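Local coordinates for protein nicotinate-nucleotide pyrophosphorylase (PDB 3L0G) that probably converts quinolinate to nicotinate mononucleotide by decarboxylating phosphoribosyl transfer, a step on the route to NAD(+), at residues L65-F77 / I119-S131. Residues are numbered along the deposited sequence; the frame is centred on the assembly and turned at random. Where two conformers were deposited one is given.
Sequences LVVCGIPILEEVF and ILNFIQHASGIAS
I119 is the bump at one end of this contact: it pushes into a hollow formed by L73, V76 and F77 on helix 70-79. Its chi1 of -72° puts CG1 beside the backbone N and CG2 beside the carbonyl carbon, so that the CG1-CD1 arm reaches V76 and F77 while CG2 faces L73. That arm slides past V76 in the opposite direction, and I119 CD1 ends 3.4 Å from F77 CE1; I119 CG2 lies along the flank of L73, against CB, CG and CD1. Next along, I72 and F122 cross at about a right angle, I72 CG2 sitting 3.6 Å from F122 CD1; I29 and A33 of helix 27-38 also touch the F122 side chain. The axes of 70-77 and 119-131 come within 9.2 Å and run nearly antiparallel, at 166°. G69 marks the N-cap and, with no side chain and a positive phi, brings its backbone close to A126 CB.

Ahead of G69, residues 66-68 lie along helix 116-139. A130 CB fits between C68 CB, 3.7 Å away, and V66 CG1, at 3.8 Å; C68 also leans on A126, and C68 touches S164 and I167 of helix 158-167. Two serines one turn apart take alternate backbone N-H groups: V66 N donates to S131 OG (2.9 Å, nearly straight at 163°), C68 N to S127 OG (2.9 Å). S131 OG donates to S127 O, which receives S131 N from the opposite face. Apolar side chains thus fill the helix pairing in this N-terminal-domain core, while two helix hydroxyls accept hydrogen bonds from the buried V66 and C68 N-H groups.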
loop_
_atom_site.group_PDB
_atom_site.type_symbol
_atom_site.label_atom_id
_atom_site.label_comp_id
_atom_site.label_asym_id
_atom_site.label_seq_id
_atom_site.Cartn_x
_atom_site.Cartn_y
_atom_site.Cartn_z
ATOM N N LEU C 65 14.324 24.823 -12.781
ATOM C CA LEU C 65 13.751 24.089 -11.660
ATOM C C LEU C 65 14.809 23.310 -10.892
ATOM O O LEU C 65 15.954 23.101 -11.378
ATOM C CB LEU C 65 12.616 23.169 -12.110
ATOM C CG LEU C 65 12.846 22.274 -13.327
ATOM C CD1 LEU C 65 13.722 21.103 -12.907
ATOM C CD2 LEU C 65 11.521 21.742 -13.866
ATOM N N VAL C 66 14.447 22.975 -9.661
ATOM C CA VAL C 66 15.210 22.040 -8.853
ATOM C C VAL C 66 14.605 20.677 -9.144
ATOM O O VAL C 66 13.397 20.477 -8.952
ATOM C CB VAL C 66 15.146 22.357 -7.359
ATOM C CG1 VAL C 66 15.847 21.280 -6.602
ATOM C CG2 VAL C 66 15.811 23.773 -7.035
ATOM N N VAL C 67 15.420 19.753 -9.641
ATOM C CA VAL C 67 14.922 18.430 -10.045
ATOM C C VAL C 67 14.481 17.659 -8.817
ATOM O O VAL C 67 15.228 17.599 -7.830
ATOM C CB VAL C 67 16.001 17.616 -10.817
ATOM C CG1 VAL C 67 15.525 16.196 -11.099
ATOM C CG2 VAL C 67 16.353 18.291 -12.147
ATOM N N CYS C 68 13.277 17.088 -8.860
ATOM C CA CYS C 68 12.811 16.215 -7.766
ATOM C C CYS C 68 11.811 15.185 -8.292
ATOM O O CYS C 68 10.974 15.499 -9.126
ATOM C CB CYS C 68 12.197 17.039 -6.649
ATOM S SG CYS C 68 12.076 16.135 -5.042
ATOM N N GLY C 69 11.915 13.952 -7.816
ATOM C CA GLY C 69 10.998 12.880 -8.212
ATOM C C GLY C 69 11.596 11.888 -9.180
ATOM O O GLY C 69 10.886 11.010 -9.666
ATOM N N ILE C 70 12.893 12.026 -9.492
ATOM C CA ILE C 70 13.545 11.087 -10.419
ATOM C C ILE C 70 13.472 9.619 -9.970
ATOM O O ILE C 70 13.272 8.729 -10.818
ATOM C CB ILE C 70 15.005 11.471 -10.740
ATOM C CG1 ILE C 70 15.071 12.782 -11.493
ATOM C CG2 ILE C 70 15.673 10.395 -11.616
ATOM C CD1 ILE C 70 14.560 12.662 -12.938
ATOM N N PRO C 71 13.617 9.338 -8.650
ATOM C CA PRO C 71 13.480 7.900 -8.268
ATOM C C PRO C 71 12.105 7.298 -8.592
ATOM O O PRO C 71 12.001 6.105 -8.825
ATOM C CB PRO C 71 13.769 7.898 -6.751
ATOM C CG PRO C 71 14.682 9.164 -6.543
ATOM C CD PRO C 71 14.059 10.178 -7.513
ATOM N N ILE C 72 11.064 8.121 -8.663
ATOM C CA ILE C 72 9.749 7.626 -9.012
ATOM C C ILE C 72 9.698 7.260 -10.487
ATOM O O ILE C 72 9.184 6.212 -10.861
ATOM C CB ILE C 72 8.664 8.657 -8.700
ATOM C CG1 ILE C 72 8.473 8.705 -7.193
ATOM C CG2 ILE C 72 7.368 8.278 -9.402
ATOM C CD1 ILE C 72 7.977 10.035 -6.661
ATOM N N LEU C 73 10.250 8.141 -11.307
ATOM C CA LEU C 73 10.386 7.906 -12.719
ATOM C C LEU C 73 11.194 6.621 -12.961
ATOM O O LEU C 73 10.809 5.788 -13.783
ATOM C CB LEU C 73 11.080 9.118 -13.349
ATOM C CG LEU C 73 11.383 9.012 -14.837
ATOM C CD1 LEU C 73 11.442 10.418 -15.502
ATOM C CD2 LEU C 73 12.672 8.204 -15.074
ATOM N N GLU C 74 12.293 6.447 -12.221
ATOM C CA GLU C 74 13.075 5.226 -12.320
ATOM C C GLU C 74 12.246 3.991 -11.985
ATOM O O GLU C 74 12.310 2.988 -12.698
ATOM C CB GLU C 74 14.331 5.260 -11.439
ATOM C CG GLU C 74 15.320 6.413 -11.734
ATOM C CD GLU C 74 16.533 6.425 -10.780
ATOM O OE1 GLU C 74 17.431 5.595 -11.008
ATOM O OE2 GLU C 74 16.595 7.237 -9.822
ATOM N N GLU C 75 11.457 4.052 -10.911
ATOM C CA GLU C 75 10.732 2.856 -10.475
ATOM C C GLU C 75 9.663 2.467 -11.499
ATOM O O GLU C 75 9.513 1.292 -11.835
ATOM C CB GLU C 75 10.107 3.051 -9.091
ATOM C CG GLU C 75 9.684 1.721 -8.505
ATOM C CD GLU C 75 9.271 1.798 -7.063
ATOM O OE1 GLU C 75 9.967 2.463 -6.273
ATOM O OE2 GLU C 75 8.260 1.151 -6.723
ATOM N N VAL C 76 8.926 3.454 -11.993
ATOM C CA VAL C 76 7.936 3.209 -13.042
ATOM C C VAL C 76 8.567 2.644 -14.335
ATOM O O VAL C 76 8.063 1.649 -14.897
ATOM C CB VAL C 76 7.099 4.485 -13.371
ATOM C CG1 VAL C 76 6.053 4.176 -14.439
ATOM C CG2 VAL C 76 6.438 5.036 -12.127
ATOM N N PHE C 77 9.655 3.250 -14.809
ATOM C CA PHE C 77 10.307 2.737 -16.018
ATOM C C PHE C 77 10.791 1.316 -15.794
ATOM O O PHE C 77 10.691 0.491 -16.715
ATOM C CB PHE C 77 11.467 3.614 -16.534
ATOM C CG PHE C 77 11.034 4.898 -17.265
ATOM C CD1 PHE C 77 9.733 5.103 -17.709
ATOM C CD2 PHE C 77 11.958 5.878 -17.511
ATOM C CE1 PHE C 77 9.370 6.278 -18.362
ATOM C CE2 PHE C 77 11.603 7.072 -18.180
ATOM C CZ PHE C 77 10.309 7.262 -18.601
ATOM N N ILE C 119 3.902 9.664 -14.485
ATOM C CA ILE C 119 5.252 10.089 -14.252
ATOM C C ILE C 119 5.349 11.626 -14.261
ATOM O O ILE C 119 5.974 12.203 -13.363
ATOM C CB ILE C 119 6.200 9.432 -15.282
ATOM C CG1 ILE C 119 6.358 7.947 -14.945
ATOM C CG2 ILE C 119 7.546 10.092 -15.294
ATOM C CD1 ILE C 119 7.015 7.116 -16.088
ATOM N N LEU C 120 4.712 12.287 -15.226
ATOM C CA LEU C 120 4.826 13.728 -15.305
ATOM C C LEU C 120 4.195 14.363 -14.064
ATOM O O LEU C 120 4.748 15.317 -13.489
ATOM C CB LEU C 120 4.215 14.302 -16.623
ATOM C CG LEU C 120 5.018 14.035 -17.912
ATOM C CD1 LEU C 120 4.287 14.655 -19.145
ATOM C CD2 LEU C 120 6.534 14.521 -17.873
ATOM N N ASN C 121 3.035 13.865 -13.642
ATOM C CA ASN C 121 2.340 14.512 -12.497
ATOM C C ASN C 121 3.213 14.410 -11.266
ATOM O O ASN C 121 3.331 15.380 -10.469
ATOM C CB ASN C 121 0.936 13.941 -12.242
ATOM C CG ASN C 121 -0.087 14.344 -13.324
ATOM O OD1 ASN C 121 0.116 15.303 -14.066
ATOM N ND2 ASN C 121 -1.173 13.594 -13.426
ATOM N N PHE C 122 3.865 13.252 -11.095
ATOM C CA PHE C 122 4.805 13.113 -9.951
ATOM C C PHE C 122 5.964 14.119 -9.991
ATOM O O PHE C 122 6.211 14.816 -8.990
ATOM C CB PHE C 122 5.367 11.699 -9.797
ATOM C CG PHE C 122 4.446 10.740 -9.067
ATOM C CD1 PHE C 122 4.029 9.580 -9.669
ATOM C CD2 PHE C 122 4.033 10.982 -7.784
ATOM C CE1 PHE C 122 3.198 8.679 -9.007
ATOM C CE2 PHE C 122 3.217 10.070 -7.089
ATOM C CZ PHE C 122 2.795 8.932 -7.716
ATOM N N ILE C 123 6.695 14.193 -11.107
ATOM C CA ILE C 123 7.914 15.006 -11.129
ATOM C C ILE C 123 7.583 16.490 -11.159
ATOM O O ILE C 123 8.297 17.301 -10.581
ATOM C CB ILE C 123 8.886 14.615 -12.256
ATOM C CG1 ILE C 123 8.294 14.879 -13.639
ATOM C CG2 ILE C 123 9.310 13.150 -12.084
ATOM C CD1 ILE C 123 9.187 14.435 -14.754
ATOM N N GLN C 124 6.471 16.842 -11.798
ATOM C CA GLN C 124 6.014 18.220 -11.789
ATOM C C GLN C 124 5.610 18.677 -10.357
ATOM O O GLN C 124 5.879 19.810 -9.965
ATOM C CB GLN C 124 4.834 18.401 -12.758
ATOM C CG GLN C 124 5.173 18.246 -14.242
ATOM C CD GLN C 124 3.957 18.578 -15.135
ATOM O OE1 GLN C 124 3.808 19.690 -15.600
ATOM N NE2 GLN C 124 3.088 17.646 -15.304
ATOM N N HIS C 125 4.936 17.808 -9.607
ATOM C CA HIS C 125 4.599 18.086 -8.204
ATOM C C HIS C 125 5.860 18.159 -7.342
ATOM O O HIS C 125 6.117 19.186 -6.658
ATOM C CB HIS C 125 3.708 16.967 -7.708
ATOM C CG HIS C 125 3.280 17.079 -6.275
ATOM N ND1 HIS C 125 2.014 17.485 -5.917
ATOM C CD2 HIS C 125 3.923 16.775 -5.120
ATOM C CE1 HIS C 125 1.906 17.439 -4.594
ATOM N NE2 HIS C 125 3.054 17.026 -4.092
ATOM N N ALA C 126 6.664 17.086 -7.379
ATOM C CA ALA C 126 7.860 17.010 -6.542
ATOM C C ALA C 126 8.804 18.163 -6.869
ATOM O O ALA C 126 9.340 18.778 -5.962
ATOM C CB ALA C 126 8.581 15.637 -6.667
ATOM N N SER C 127 9.003 18.463 -8.160
ATOM C CA SER C 127 9.908 19.537 -8.544
ATOM C C SER C 127 9.356 20.923 -8.160
ATOM O O SER C 127 10.128 21.844 -7.834
ATOM C CB SER C 127 10.271 19.462 -10.043
ATOM O OG SER C 127 11.137 18.360 -10.302
ATOM N N GLY C 128 8.032 21.081 -8.190
ATOM C CA GLY C 128 7.420 22.331 -7.721
ATOM C C GLY C 128 7.725 22.597 -6.257
ATOM O O GLY C 128 8.098 23.701 -5.875
ATOM N N ILE C 129 7.601 21.578 -5.425
ATOM C CA ILE C 129 7.955 21.730 -4.002
ATOM C C ILE C 129 9.458 21.989 -3.782
ATOM O O ILE C 129 9.841 22.904 -3.071
ATOM C CB ILE C 129 7.476 20.527 -3.211
ATOM C CG1 ILE C 129 5.940 20.479 -3.259
ATOM C CG2 ILE C 129 7.998 20.573 -1.759
ATOM C CD1 ILE C 129 5.313 19.164 -2.687
ATOM N N ALA C 130 10.313 21.215 -4.429
ATOM C CA ALA C 130 11.755 21.375 -4.250
ATOM C C ALA C 130 12.161 22.775 -4.701
ATOM O O ALA C 130 12.946 23.416 -4.042
ATOM C CB ALA C 130 12.522 20.315 -5.028
ATOM N N SER C 131 11.582 23.257 -5.803
ATOM C CA SER C 131 11.933 24.569 -6.328
ATOM C C SER C 131 11.434 25.725 -5.449
ATOM O O SER C 131 12.179 26.676 -5.212
ATOM C CB SER C 131 11.425 24.726 -7.759
ATOM O OG SER C 131 11.868 23.639 -8.576
#